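Local coordinates for BT_4661 (Bacteroides thetaiotaomicron, PDB 4AK1), which probably binds heparin and heparan sulphate at the cell surface as a SusE-like glycan-binding protein of the heparin utilisation locus, at residues Ala335-Ala340 / Ile352-Asn357. Residues are numbered along the deposited sequence; the frame is centred on the assembly and turned at random.
Sequences ANFGYA and INKNEN. With NA (sodium ion), chain B.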
# COMPACT_ATOMS: atom_id res chain seq x y z
N ALA A 335 -45.56 1.90 27.95
CA ALA A 335 -45.00 2.97 28.77
C ALA A 335 -44.03 2.36 29.78
O ALA A 335 -44.13 1.16 30.09
CB ALA A 335 -46.11 3.76 29.46
N ASN A 336 -43.08 3.16 30.26
CA ASN A 336 -42.08 2.71 31.23
C ASN A 336 -41.34 1.46 30.75
O ASN A 336 -41.00 0.58 31.54
CB ASN A 336 -42.73 2.45 32.61
CG ASN A 336 -43.59 3.61 33.09
OD1 ASN A 336 -44.69 3.41 33.65
ND2 ASN A 336 -43.11 4.82 32.89
N PHE A 337 -41.10 1.38 29.44
CA PHE A 337 -40.42 0.23 28.87
C PHE A 337 -38.91 0.48 28.89
O PHE A 337 -38.43 1.41 28.25
CB PHE A 337 -40.91 -0.09 27.44
CG PHE A 337 -40.17 -1.23 26.77
CD1 PHE A 337 -39.90 -2.42 27.46
CD2 PHE A 337 -39.78 -1.14 25.44
CE1 PHE A 337 -39.22 -3.47 26.85
CE2 PHE A 337 -39.12 -2.19 24.82
CZ PHE A 337 -38.83 -3.35 25.52
N GLY A 338 -38.18 -0.33 29.66
CA GLY A 338 -36.73 -0.19 29.78
C GLY A 338 -36.03 -1.31 30.52
O GLY A 338 -36.69 -2.15 31.17
N TYR A 339 -34.71 -1.34 30.40
CA TYR A 339 -33.87 -2.32 31.09
C TYR A 339 -32.74 -1.57 31.76
O TYR A 339 -32.28 -0.56 31.24
CB TYR A 339 -33.24 -3.34 30.12
CG TYR A 339 -34.22 -4.10 29.24
CD1 TYR A 339 -34.70 -3.53 28.06
CD2 TYR A 339 -34.69 -5.37 29.60
CE1 TYR A 339 -35.60 -4.21 27.25
CE2 TYR A 339 -35.60 -6.06 28.79
CZ TYR A 339 -36.05 -5.47 27.61
OH TYR A 339 -36.94 -6.11 26.78
N ALA A 340 -32.27 -2.08 32.89
CA ALA A 340 -31.07 -1.54 33.52
C ALA A 340 -29.83 -1.97 32.73
O ALA A 340 -29.83 -3.04 32.11
CB ALA A 340 -30.98 -2.04 34.96
N ILE A 352 -32.01 -10.72 32.44
CA ILE A 352 -32.13 -9.29 32.17
C ILE A 352 -33.62 -8.97 32.06
O ILE A 352 -34.25 -9.18 31.02
CB ILE A 352 -31.34 -8.88 30.90
CG1 ILE A 352 -29.86 -9.25 31.06
CG2 ILE A 352 -31.52 -7.39 30.62
CD1 ILE A 352 -29.03 -9.16 29.80
N ASN A 353 -34.20 -8.50 33.17
CA ASN A 353 -35.64 -8.27 33.22
C ASN A 353 -35.98 -6.83 32.93
O ASN A 353 -35.26 -5.92 33.35
CB ASN A 353 -36.22 -8.70 34.56
CG ASN A 353 -36.03 -10.19 34.82
OD1 ASN A 353 -36.29 -11.02 33.94
ND2 ASN A 353 -35.57 -10.54 36.02
N LYS A 354 -37.07 -6.62 32.20
CA LYS A 354 -37.54 -5.26 31.98
C LYS A 354 -38.04 -4.68 33.30
O LYS A 354 -38.45 -5.42 34.20
CB LYS A 354 -38.63 -5.21 30.91
CG LYS A 354 -39.96 -5.79 31.36
CD LYS A 354 -40.98 -5.75 30.23
CE LYS A 354 -42.23 -6.47 30.68
NZ LYS A 354 -43.24 -6.45 29.60
N ASN A 355 -38.01 -3.36 33.40
CA ASN A 355 -38.46 -2.67 34.60
C ASN A 355 -39.90 -3.03 34.96
O ASN A 355 -40.77 -3.12 34.07
CB ASN A 355 -38.30 -1.16 34.44
CG ASN A 355 -38.63 -0.39 35.72
OD1 ASN A 355 -39.79 -0.08 36.00
ND2 ASN A 355 -37.61 -0.12 36.51
N GLU A 356 -40.15 -3.24 36.25
CA GLU A 356 -41.43 -3.73 36.78
C GLU A 356 -42.61 -2.76 36.58
O GLU A 356 -43.76 -3.17 36.74
CB GLU A 356 -41.29 -4.08 38.28
CG GLU A 356 -41.06 -2.86 39.18
CD GLU A 356 -40.94 -3.19 40.67
OE1 GLU A 356 -40.98 -4.37 41.04
OE2 GLU A 356 -40.81 -2.25 41.48
N ASN A 357 -42.33 -1.49 36.29
CA ASN A 357 -43.39 -0.51 36.04
C ASN A 357 -43.96 -0.52 34.62
O ASN A 357 -44.81 0.30 34.30
CB ASN A 357 -42.93 0.91 36.42
CG ASN A 357 -42.60 1.05 37.90
OD1 ASN A 357 -41.47 1.40 38.27
ND2 ASN A 357 -43.55 0.75 38.74
NA NA B . -32.60 1.59 30.87
O HOH W 1 -40.10 -1.92 31.47
O HOH W 2 -33.68 0.95 28.83
O HOH W 3 -33.09 -4.65 33.95
O HOH W 4 -30.34 1.49 30.04
O HOH W 5 -32.60 4.01 29.80
O HOH W 6 -32.00 2.40 32.39
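Gly338 and Asn355 provide the one direct backbone hydrogen bond between these two roughly antiparallel loop segments: Asn355 N gives its proton to Gly338 O at 2.9 Å, nearly straight at 165°. The same carbonyl oxygen lies 3.3 Å from Lys354 CA, a CH···O contact. Elsewhere water takes over the pairing that a regular sheet would make directly. One molecule accepts from Gly338 N and lies within hydrogen-bonding distance of Asn336 O and Asn355 O, though more acceptors surround it than its protons can serve; another accepts from Ala340 N and donates to Asn353 O at 2.6 Å. Beside this seam, CG anti to the carbonyl carbon (chi1 -56°) brings the Tyr339 ring towards the other segment, setting Tyr339 CE2 3.8 Å from Lys354 CB and Tyr339 CD2 3.9 Å from Ile352 CG2. The extended lysine chain passes obliquely and carries NZ away to Tyr365 OH and the Asp383 carbonyl, while Tyr339 OH bonds to Gly384 O. Tyr339 O coordinates a sodium ion, and a water on that ion accepts from Tyr339 N. Phe337, Tyr339 and Ile352 pack on strands 386-388, 397-407 and 410-421, so that the paired loops border this beta domain just ahead of its strands 342-345 and 364-367.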